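Local coordinates for magnesium and cobalt efflux protein CorC (Neisseria meningitidis serogroup B, PDB 3OI8) that probably takes part in magnesium and cobalt ion transport, this piece being its N-terminal region and paired CBS domains, which bind adenosine in the crystal, at residues 40-50 with 145-154; 84-95 with 105-114. All blocks are in the same frame, centred on the assembly; numbering follows the deposited sequence.

Contact 1. Residues 40-50 with 145-154; sequences VRDAMITRSRM and TSGLVTFEDI. With ADN (adenosine), chain C.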
loop_
_atom_site.group_PDB
_atom_site.type_symbol
_atom_site.label_atom_id
_atom_site.label_comp_id
_atom_site.label_asym_id
_atom_site.label_seq_id
_atom_site.Cartn_x
_atom_site.Cartn_y
_atom_site.Cartn_z
ATOM N N VAL A 40 3.807 12.031 -11.619
ATOM C CA VAL A 40 4.678 10.863 -11.487
ATOM C C VAL A 40 6.126 11.290 -11.280
ATOM O O VAL A 40 6.811 10.750 -10.427
ATOM C CB VAL A 40 4.554 9.935 -12.714
ATOM C CG1 VAL A 40 5.687 8.922 -12.738
ATOM C CG2 VAL A 40 3.196 9.234 -12.704
ATOM N N ARG A 41 6.570 12.289 -12.046
ATOM C CA ARG A 41 7.911 12.868 -11.915
ATOM C C ARG A 41 8.328 13.089 -10.476
ATOM O O ARG A 41 9.490 12.891 -10.113
ATOM C CB ARG A 41 7.967 14.243 -12.585
ATOM C CG ARG A 41 8.091 14.227 -14.070
ATOM C CD ARG A 41 8.655 15.549 -14.576
ATOM N NE ARG A 41 8.539 15.628 -16.024
ATOM C CZ ARG A 41 7.424 15.995 -16.642
ATOM N NH1 ARG A 41 6.356 16.316 -15.924
ATOM N NH2 ARG A 41 7.371 16.043 -17.968
ATOM N N ASP A 42 7.380 13.551 -9.666
ATOM C CA ASP A 42 7.687 14.002 -8.317
ATOM C C ASP A 42 7.873 12.863 -7.304
ATOM O O ASP A 42 8.368 13.093 -6.200
ATOM C CB ASP A 42 6.599 14.983 -7.837
ATOM C CG ASP A 42 6.435 16.187 -8.776
ATOM O OD1 ASP A 42 7.428 16.919 -8.992
ATOM O OD2 ASP A 42 5.316 16.399 -9.302
ATOM N N ALA A 43 7.482 11.642 -7.670
ATOM C CA ALA A 43 7.483 10.531 -6.712
ATOM C C ALA A 43 8.272 9.326 -7.197
ATOM O O ALA A 43 8.455 8.361 -6.460
ATOM C CB ALA A 43 6.043 10.096 -6.367
HETATM N N MSE A 44 8.740 9.383 -8.435
HETATM C CA MSE A 44 9.399 8.229 -9.032
HETATM C C MSE A 44 10.829 8.001 -8.546
HETATM O O MSE A 44 11.497 8.913 -8.049
HETATM C CB MSE A 44 9.388 8.335 -10.555
HETATM C CG MSE A 44 10.232 9.476 -11.084
HETATM SE SE MSE A 44 10.423 9.346 -13.013
HETATM C CE MSE A 44 10.979 11.180 -13.370
ATOM N N ILE A 45 11.275 6.756 -8.680
ATOM C CA ILE A 45 12.678 6.397 -8.508
ATOM C C ILE A 45 13.340 6.407 -9.879
ATOM O O ILE A 45 12.880 5.730 -10.794
ATOM C CB ILE A 45 12.796 5.004 -7.891
ATOM C CG1 ILE A 45 12.117 5.000 -6.516
ATOM C CG2 ILE A 45 14.271 4.573 -7.811
ATOM C CD1 ILE A 45 11.875 3.616 -5.970
ATOM N N THR A 46 14.409 7.182 -10.034
ATOM C CA THR A 46 14.990 7.387 -11.360
ATOM C C THR A 46 15.652 6.109 -11.886
ATOM O O THR A 46 16.117 5.294 -11.091
ATOM C CB THR A 46 16.021 8.523 -11.352
ATOM O OG1 THR A 46 16.375 8.841 -12.706
ATOM C CG2 THR A 46 17.268 8.104 -10.568
ATOM N N ARG A 47 15.711 5.958 -13.214
ATOM C CA ARG A 47 16.234 4.737 -13.853
ATOM C C ARG A 47 17.548 4.229 -13.265
ATOM O O ARG A 47 17.661 3.069 -12.873
ATOM C CB ARG A 47 16.417 4.950 -15.358
ATOM C CG ARG A 47 16.980 3.744 -16.100
ATOM C CD ARG A 47 17.366 4.132 -17.537
ATOM N NE ARG A 47 18.415 5.156 -17.587
ATOM C CZ ARG A 47 18.193 6.461 -17.769
ATOM N NH1 ARG A 47 16.955 6.914 -17.915
ATOM N NH2 ARG A 47 19.210 7.324 -17.817
ATOM N N SER A 48 18.551 5.091 -13.215
ATOM C CA SER A 48 19.866 4.662 -12.765
ATOM C C SER A 48 19.878 4.167 -11.314
ATOM O O SER A 48 20.880 3.638 -10.853
ATOM C CB SER A 48 20.913 5.766 -12.991
ATOM O OG SER A 48 20.404 7.047 -12.640
ATOM N N ARG A 49 18.759 4.314 -10.605
ATOM C CA ARG A 49 18.688 3.899 -9.197
ATOM C C ARG A 49 17.723 2.740 -8.910
ATOM O O ARG A 49 17.616 2.283 -7.765
ATOM C CB ARG A 49 18.319 5.092 -8.307
ATOM C CG ARG A 49 19.360 6.195 -8.314
ATOM C CD ARG A 49 18.947 7.363 -7.427
ATOM N NE ARG A 49 19.903 8.466 -7.523
ATOM C CZ ARG A 49 19.762 9.638 -6.912
ATOM N NH1 ARG A 49 18.695 9.875 -6.155
ATOM N NH2 ARG A 49 20.686 10.576 -7.064
HETATM N N MSE A 50 17.009 2.267 -9.926
HETATM C CA MSE A 50 16.078 1.163 -9.701
HETATM C C MSE A 50 16.836 -0.125 -9.418
HETATM O O MSE A 50 17.892 -0.360 -9.999
HETATM C CB MSE A 50 15.232 0.918 -10.941
HETATM C CG MSE A 50 14.548 2.123 -11.492
HETATM SE SE MSE A 50 13.605 1.560 -13.081
HETATM C CE MSE A 50 15.114 0.956 -14.147
ATOM N N THR A 145 13.154 4.117 -20.658
ATOM C CA THR A 145 12.783 4.034 -19.250
ATOM C C THR A 145 13.303 5.248 -18.487
ATOM O O THR A 145 14.498 5.541 -18.537
ATOM C CB THR A 145 13.404 2.760 -18.627
ATOM O OG1 THR A 145 12.830 1.607 -19.243
ATOM C CG2 THR A 145 13.174 2.706 -17.147
ATOM N N SER A 146 12.411 5.963 -17.798
ATOM C CA SER A 146 12.800 7.110 -16.972
ATOM C C SER A 146 12.968 6.685 -15.523
ATOM O O SER A 146 13.742 7.272 -14.780
ATOM C CB SER A 146 11.742 8.221 -17.026
ATOM O OG SER A 146 11.510 8.643 -18.351
ATOM N N GLY A 147 12.211 5.676 -15.114
ATOM C CA GLY A 147 12.316 5.163 -13.762
ATOM C C GLY A 147 11.108 4.305 -13.442
ATOM O O GLY A 147 10.489 3.729 -14.336
ATOM N N LEU A 148 10.777 4.209 -12.164
ATOM C CA LEU A 148 9.615 3.432 -11.746
ATOM C C LEU A 148 8.906 4.227 -10.653
ATOM O O LEU A 148 9.485 5.173 -10.091
ATOM C CB LEU A 148 10.032 2.027 -11.265
ATOM C CG LEU A 148 10.901 1.875 -10.009
ATOM C CD1 LEU A 148 10.091 2.077 -8.730
ATOM C CD2 LEU A 148 11.568 0.483 -9.975
ATOM N N VAL A 149 7.654 3.879 -10.387
ATOM C CA VAL A 149 6.885 4.548 -9.338
ATOM C C VAL A 149 6.018 3.514 -8.628
ATOM O O VAL A 149 5.497 2.578 -9.269
ATOM C CB VAL A 149 6.062 5.769 -9.889
ATOM C CG1 VAL A 149 5.127 5.355 -11.014
ATOM C CG2 VAL A 149 5.300 6.488 -8.756
ATOM N N THR A 150 5.905 3.650 -7.305
ATOM C CA THR A 150 5.168 2.672 -6.515
ATOM C C THR A 150 4.038 3.296 -5.686
ATOM O O THR A 150 4.100 4.461 -5.292
ATOM C CB THR A 150 6.106 1.910 -5.537
ATOM O OG1 THR A 150 6.478 2.786 -4.469
ATOM C CG2 THR A 150 7.384 1.429 -6.254
ATOM N N PHE A 151 3.016 2.480 -5.450
ATOM C CA PHE A 151 1.872 2.809 -4.604
ATOM C C PHE A 151 2.344 3.264 -3.233
ATOM O O PHE A 151 1.975 4.335 -2.754
ATOM C CB PHE A 151 0.976 1.568 -4.490
ATOM C CG PHE A 151 -0.179 1.718 -3.524
ATOM C CD1 PHE A 151 -1.292 2.473 -3.864
ATOM C CD2 PHE A 151 -0.162 1.066 -2.297
ATOM C CE1 PHE A 151 -2.361 2.607 -2.977
ATOM C CE2 PHE A 151 -1.222 1.190 -1.408
ATOM C CZ PHE A 151 -2.326 1.963 -1.750
ATOM N N GLU A 152 3.198 2.468 -2.609
ATOM C CA GLU A 152 3.628 2.774 -1.252
ATOM C C GLU A 152 4.385 4.094 -1.163
ATOM O O GLU A 152 4.323 4.780 -0.142
ATOM C CB GLU A 152 4.419 1.608 -0.652
ATOM C CG GLU A 152 3.577 0.331 -0.548
ATOM C CD GLU A 152 4.229 -0.764 0.279
ATOM O OE1 GLU A 152 3.527 -1.744 0.623
ATOM O OE2 GLU A 152 5.436 -0.646 0.588
ATOM N N ASP A 153 5.069 4.467 -2.241
ATOM C CA ASP A 153 5.770 5.749 -2.287
ATOM C C ASP A 153 4.818 6.941 -2.367
ATOM O O ASP A 153 5.090 7.997 -1.805
ATOM C CB ASP A 153 6.716 5.810 -3.483
ATOM C CG ASP A 153 8.057 5.189 -3.195
ATOM O OD1 ASP A 153 8.349 4.951 -2.000
ATOM O OD2 ASP A 153 8.816 4.948 -4.161
ATOM N N ILE A 154 3.720 6.786 -3.092
ATOM C CA ILE A 154 2.820 7.914 -3.296
ATOM C C ILE A 154 1.806 8.102 -2.152
ATOM O O ILE A 154 1.286 9.203 -1.964
ATOM C CB ILE A 154 2.116 7.866 -4.680
ATOM C CG1 ILE A 154 1.082 6.746 -4.748
ATOM C CG2 ILE A 154 3.134 7.723 -5.807
ATOM C CD1 ILE A 154 0.324 6.745 -6.069
HETATM O "O5'" ADN C . 11.089 -0.813 -0.675
HETATM C "C5'" ADN C . 11.194 0.261 0.224
HETATM C "C4'" ADN C . 11.297 1.605 -0.559
HETATM O "O4'" ADN C . 12.273 1.486 -1.637
HETATM C "C3'" ADN C . 9.941 1.988 -1.191
HETATM O "O3'" ADN C . 9.327 2.988 -0.426
HETATM C "C2'" ADN C . 10.285 2.509 -2.565
HETATM O "O2'" ADN C . 10.460 3.907 -2.528
HETATM C "C1'" ADN C . 11.637 1.877 -2.897
HETATM N N9 ADN C . 11.495 0.713 -3.771
HETATM C C8 ADN C . 10.459 -0.397 -3.675
HETATM N N7 ADN C . 10.759 -1.390 -4.765
HETATM C C5 ADN C . 11.996 -0.890 -5.531
HETATM C C6 ADN C . 12.785 -1.478 -6.741
HETATM N N6 ADN C . 12.381 -2.763 -7.311
HETATM N N1 ADN C . 13.944 -0.764 -7.263
HETATM C C2 ADN C . 14.395 0.547 -6.637
HETATM N N3 ADN C . 13.625 1.123 -5.448
HETATM C C4 ADN C . 12.444 0.398 -4.914
HETATM O O HOH W 1 7.910 5.692 -6.486
HETATM O O HOH W 2 14.917 9.746 -14.735
#
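Leu148 holds CG between its backbone N and carbonyl carbon (chi1 65°), and Ile45 sets CG1 beside its own N (chi1 -61°), so that the two side chains run side by side and meet CD1 to CD1 at 3.6 Å. They belong to a Bateman module, the tandem CBS pair, in which the short strand 45-46 from the start of the first repeat joins the sheet of the second. Ile45 and Leu148 form an antiparallel hydrogen-bonded pair: Ile45 N gives to Leu148 O at 2.8 Å, and Leu148 N returns a bond to Ile45 O. Next to it a classic beta bulge at Ser146 and Gly147 faces Val138; here Gly147 CA comes within 3.1 Å of Ile45 O, a CA-H...O contact. Met50 slides past Leu148 in the opposite direction, its CG 3.7 Å from Leu148 CD2. Ile45, Met50 and Leu148 all line the pocket beside the adenine. Asp153, on the first turn of helix 151-154, takes the ribose, its OD1 accepting from O3' of adenosine at 2.7 Å. Thr150 OG1 caps that helix by accepting from Asp153 N, and a water bonded to Ala43 O, Thr150 N and Asp153 OD2 ties the loop to the same turn. At the far end the Arg47 chain bends at chi3 (62°) and brings NH1 2.9 Å from Thr145 O; the oxygen lies in the guanidinium plane and NH1 in the carbonyl plane of Thr145.

Contact 2. Residues 84-95 with 105-114; sequences VLGILHAKDLLK and LKSILRPAVF
Ile87 and Arg110 make a single antiparallel bridge, with Ile87 N 2.7 Å from Arg110 O and a return bond from Arg110 N to Ile87 O, by which residues 105-114 are joined to strand 84-89 at this one point. From this bridge the Arg110 chain runs extended as far as NE, across the imidazole of His89. Arg110 CD sits over one face of the His89 ring, 3.6 Å from its centroid, and the guanidinium lies flat on the ring with the planes 13° apart. The guanidinium edge grips Asp92 side-on: Arg110 NE and NH2 both reach Asp92 OD2, at 2.8 Å and 2.9 Å, with the carboxylate nearly coplanar. Asp92 OD2 also takes a bond from a water that donates to Ile108 O and accepts from His89 N. The stack on His89 and the two bonds to Asp92 OD2 together hold the guanidinium in one orientation, and Lys95 adds a long ion pair to Asp92 OD1. On the apolar side Ile108, with CG1 between its N and carbonyl carbon (chi1 60°), pushes CD1 tightly against Leu88 CD1 at 3.5 Å. Leu109 lays CD1 against Ile87 O and CD2 against Leu85 O, over a classic beta bulge at Leu85 and Gly86. Leu88, Leu105 and Leu109 pack on Val76 of strand 73-77, Leu93 and Leu105 rest on helix 59-69, and Ile87 and Ala112 reach Ile137 of strand 135-139.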
loop_
_atom_site.group_PDB
_atom_site.type_symbol
_atom_site.label_atom_id
_atom_site.label_comp_id
_atom_site.label_asym_id
_atom_site.label_seq_id
_atom_site.Cartn_x
_atom_site.Cartn_y
_atom_site.Cartn_z
ATOM N N VAL A 84 12.369 -3.391 -20.334
ATOM C CA VAL A 84 11.708 -3.984 -19.171
ATOM C C VAL A 84 10.732 -5.032 -19.681
ATOM O O VAL A 84 9.886 -4.739 -20.520
ATOM C CB VAL A 84 10.954 -2.934 -18.296
ATOM C CG1 VAL A 84 10.183 -3.643 -17.142
ATOM C CG2 VAL A 84 11.903 -1.901 -17.727
ATOM N N LEU A 85 10.860 -6.254 -19.182
ATOM C CA LEU A 85 10.074 -7.376 -19.702
ATOM C C LEU A 85 8.839 -7.616 -18.865
ATOM O O LEU A 85 7.895 -8.290 -19.287
ATOM C CB LEU A 85 10.935 -8.642 -19.703
ATOM C CG LEU A 85 12.269 -8.484 -20.437
ATOM C CD1 LEU A 85 13.177 -9.683 -20.198
ATOM C CD2 LEU A 85 12.018 -8.267 -21.927
ATOM N N GLY A 86 8.854 -7.091 -17.650
ATOM C CA GLY A 86 7.819 -7.437 -16.707
ATOM C C GLY A 86 8.182 -7.067 -15.285
ATOM O O GLY A 86 9.232 -6.467 -15.028
ATOM N N ILE A 87 7.298 -7.434 -14.363
ATOM C CA ILE A 87 7.492 -7.201 -12.939
ATOM C C ILE A 87 7.461 -8.553 -12.225
ATOM O O ILE A 87 6.584 -9.376 -12.484
ATOM C CB ILE A 87 6.347 -6.336 -12.344
ATOM C CG1 ILE A 87 6.090 -5.081 -13.183
ATOM C CG2 ILE A 87 6.631 -5.985 -10.891
ATOM C CD1 ILE A 87 7.265 -4.130 -13.279
ATOM N N LEU A 88 8.431 -8.785 -11.343
ATOM C CA LEU A 88 8.393 -9.931 -10.455
ATOM C C LEU A 88 8.012 -9.448 -9.079
ATOM O O LEU A 88 8.602 -8.492 -8.583
ATOM C CB LEU A 88 9.758 -10.613 -10.334
ATOM C CG LEU A 88 9.703 -11.627 -9.174
ATOM C CD1 LEU A 88 9.038 -12.931 -9.595
ATOM C CD2 LEU A 88 11.065 -11.894 -8.556
ATOM N N HIS A 89 7.029 -10.120 -8.482
ATOM C CA HIS A 89 6.617 -9.918 -7.094
ATOM C C HIS A 89 7.347 -10.926 -6.223
ATOM O O HIS A 89 7.251 -12.132 -6.456
ATOM C CB HIS A 89 5.111 -10.140 -6.983
ATOM C CG HIS A 89 4.313 -9.113 -7.718
ATOM N ND1 HIS A 89 3.185 -8.523 -7.189
ATOM C CD2 HIS A 89 4.510 -8.534 -8.926
ATOM C CE1 HIS A 89 2.710 -7.640 -8.051
ATOM N NE2 HIS A 89 3.496 -7.629 -9.114
ATOM N N ALA A 90 8.083 -10.430 -5.233
ATOM C CA ALA A 90 8.926 -11.277 -4.394
ATOM C C ALA A 90 8.200 -12.548 -3.921
ATOM O O ALA A 90 8.764 -13.644 -3.913
ATOM C CB ALA A 90 9.420 -10.478 -3.180
ATOM N N LYS A 91 6.950 -12.398 -3.512
ATOM C CA LYS A 91 6.235 -13.526 -2.928
ATOM C C LYS A 91 5.784 -14.565 -3.954
ATOM O O LYS A 91 5.341 -15.643 -3.583
ATOM C CB LYS A 91 5.052 -13.056 -2.086
ATOM C CG LYS A 91 3.925 -12.388 -2.843
ATOM C CD LYS A 91 2.864 -11.895 -1.845
ATOM C CE LYS A 91 1.783 -11.041 -2.506
ATOM N NZ LYS A 91 0.837 -11.845 -3.335
ATOM N N ASP A 92 5.889 -14.247 -5.241
ATOM C CA ASP A 92 5.611 -15.250 -6.269
ATOM C C ASP A 92 6.737 -16.276 -6.332
ATOM O O ASP A 92 6.550 -17.391 -6.828
ATOM C CB ASP A 92 5.341 -14.590 -7.635
ATOM C CG ASP A 92 3.978 -13.906 -7.682
ATOM O OD1 ASP A 92 3.129 -14.247 -6.829
ATOM O OD2 ASP A 92 3.746 -13.031 -8.550
ATOM N N LEU A 93 7.906 -15.909 -5.805
ATOM C CA LEU A 93 9.032 -16.835 -5.750
ATOM C C LEU A 93 8.744 -18.041 -4.834
ATOM O O LEU A 93 9.351 -19.102 -4.984
ATOM C CB LEU A 93 10.300 -16.123 -5.273
ATOM C CG LEU A 93 11.014 -15.181 -6.254
ATOM C CD1 LEU A 93 12.125 -14.450 -5.517
ATOM C CD2 LEU A 93 11.582 -15.968 -7.429
ATOM N N LEU A 94 7.815 -17.881 -3.901
ATOM C CA LEU A 94 7.541 -18.940 -2.934
ATOM C C LEU A 94 6.917 -20.150 -3.623
ATOM O O LEU A 94 6.866 -21.241 -3.060
ATOM C CB LEU A 94 6.609 -18.438 -1.837
ATOM C CG LEU A 94 7.158 -17.365 -0.898
ATOM C CD1 LEU A 94 6.044 -16.888 0.015
ATOM C CD2 LEU A 94 8.333 -17.897 -0.093
ATOM N N LYS A 95 6.418 -19.946 -4.836
ATOM C CA LYS A 95 5.884 -21.057 -5.619
ATOM C C LYS A 95 6.962 -22.114 -5.860
ATOM O O LYS A 95 6.662 -23.257 -6.206
ATOM C CB LYS A 95 5.333 -20.552 -6.964
ATOM C CG LYS A 95 4.154 -19.587 -6.829
ATOM C CD LYS A 95 3.670 -19.088 -8.191
ATOM C CE LYS A 95 2.684 -17.929 -8.054
ATOM N NZ LYS A 95 2.526 -17.146 -9.328
ATOM N N LEU A 105 11.379 -18.219 -14.664
ATOM C CA LEU A 105 11.010 -16.856 -14.338
ATOM C C LEU A 105 9.791 -16.410 -15.150
ATOM O O LEU A 105 8.892 -15.766 -14.610
ATOM C CB LEU A 105 12.191 -15.902 -14.543
ATOM C CG LEU A 105 11.948 -14.438 -14.142
ATOM C CD1 LEU A 105 11.259 -14.366 -12.773
ATOM C CD2 LEU A 105 13.270 -13.655 -14.127
ATOM N N LYS A 106 9.755 -16.760 -16.437
ATOM C CA LYS A 106 8.620 -16.386 -17.297
ATOM C C LYS A 106 7.285 -16.970 -16.816
ATOM O O LYS A 106 6.216 -16.442 -17.143
ATOM C CB LYS A 106 8.850 -16.819 -18.744
ATOM C CG LYS A 106 10.098 -16.241 -19.391
ATOM C CD LYS A 106 9.866 -14.860 -19.980
ATOM C CE LYS A 106 11.135 -14.358 -20.678
ATOM N NZ LYS A 106 11.690 -15.386 -21.616
ATOM N N SER A 107 7.340 -18.060 -16.053
ATOM C CA SER A 107 6.108 -18.632 -15.482
ATOM C C SER A 107 5.440 -17.749 -14.423
ATOM O O SER A 107 4.247 -17.910 -14.143
ATOM C CB SER A 107 6.365 -20.024 -14.877
ATOM O OG SER A 107 6.727 -20.941 -15.905
ATOM N N ILE A 108 6.202 -16.847 -13.806
ATOM C CA ILE A 108 5.651 -16.030 -12.711
ATOM C C ILE A 108 5.748 -14.529 -12.977
ATOM O O ILE A 108 5.284 -13.723 -12.183
ATOM C CB ILE A 108 6.308 -16.342 -11.316
ATOM C CG1 ILE A 108 7.817 -16.082 -11.345
ATOM C CG2 ILE A 108 5.994 -17.779 -10.828
ATOM C CD1 ILE A 108 8.498 -16.321 -10.003
ATOM N N LEU A 109 6.367 -14.159 -14.089
ATOM C CA LEU A 109 6.531 -12.757 -14.432
ATOM C C LEU A 109 5.189 -12.136 -14.789
ATOM O O LEU A 109 4.418 -12.697 -15.573
ATOM C CB LEU A 109 7.464 -12.634 -15.639
ATOM C CG LEU A 109 7.966 -11.244 -15.995
ATOM C CD1 LEU A 109 8.890 -10.763 -14.891
ATOM C CD2 LEU A 109 8.688 -11.296 -17.330
ATOM N N ARG A 110 4.909 -10.969 -14.228
ATOM C CA ARG A 110 3.699 -10.250 -14.596
ATOM C C ARG A 110 4.049 -9.138 -15.569
ATOM O O ARG A 110 5.170 -8.636 -15.548
ATOM C CB ARG A 110 3.041 -9.676 -13.354
ATOM C CG ARG A 110 2.643 -10.749 -12.327
ATOM C CD ARG A 110 2.360 -10.121 -10.986
ATOM N NE ARG A 110 2.190 -11.106 -9.918
ATOM C CZ ARG A 110 1.188 -11.082 -9.043
ATOM N NH1 ARG A 110 0.262 -10.134 -9.124
ATOM N NH2 ARG A 110 1.108 -12.002 -8.090
ATOM N N PRO A 111 3.087 -8.747 -16.425
ATOM C CA PRO A 111 3.288 -7.636 -17.367
ATOM C C PRO A 111 3.482 -6.308 -16.633
ATOM O O PRO A 111 2.903 -6.096 -15.575
ATOM C CB PRO A 111 1.983 -7.607 -18.171
ATOM C CG PRO A 111 0.992 -8.380 -17.351
ATOM C CD PRO A 111 1.774 -9.395 -16.595
ATOM N N ALA A 112 4.316 -5.436 -17.183
ATOM C CA ALA A 112 4.555 -4.112 -16.598
ATOM C C ALA A 112 3.500 -3.114 -17.069
ATOM O O ALA A 112 3.091 -3.135 -18.227
ATOM C CB ALA A 112 5.935 -3.614 -16.987
ATOM N N VAL A 113 3.058 -2.246 -16.166
ATOM C CA VAL A 113 2.218 -1.117 -16.549
ATOM C C VAL A 113 3.128 0.088 -16.786
ATOM O O VAL A 113 4.036 0.345 -15.998
ATOM C CB VAL A 113 1.182 -0.815 -15.460
ATOM C CG1 VAL A 113 0.464 0.475 -15.757
ATOM C CG2 VAL A 113 0.193 -1.968 -15.356
ATOM N N PHE A 114 2.933 0.784 -17.901
ATOM C CA PHE A 114 3.790 1.922 -18.254
ATOM C C PHE A 114 3.039 3.242 -18.112
ATOM O O PHE A 114 1.850 3.319 -18.425
ATOM C CB PHE A 114 4.326 1.766 -19.681
ATOM C CG PHE A 114 5.203 0.557 -19.864
ATOM C CD1 PHE A 114 6.525 0.584 -19.473
ATOM C CD2 PHE A 114 4.695 -0.613 -20.393
ATOM C CE1 PHE A 114 7.341 -0.541 -19.630
ATOM C CE2 PHE A 114 5.497 -1.732 -20.545
ATOM C CZ PHE A 114 6.820 -1.693 -20.161
HETATM O O HOH W 3 5.425 -6.278 -19.574
HETATM O O HOH W 4 5.549 -12.107 -10.002
#

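In the fold
Both contacts join the two CBS repeats, but in different ways. Contact 1 lies near the middle of the chain, where a strand from the first repeat completes the edge of the second repeat's sheet; its chemistry is backbone pairing and apolar packing, with Asp153 turned to the ribose of adenosine. Contact 2, about 18 Å away between centres, joins strand 84-89, one edge of the three-stranded sheet, to residues 105-114, and adds a salt bridge and a stacked guanidinium nearer the surface. The bulges sit on strands of different sheets, 145-150 and 84-89, each ending in glycine. The contacts touch where Thr145 meets Val84, and both reach the second subunit, through Phe151 and Glu152 in one and residues 90-94 in the other.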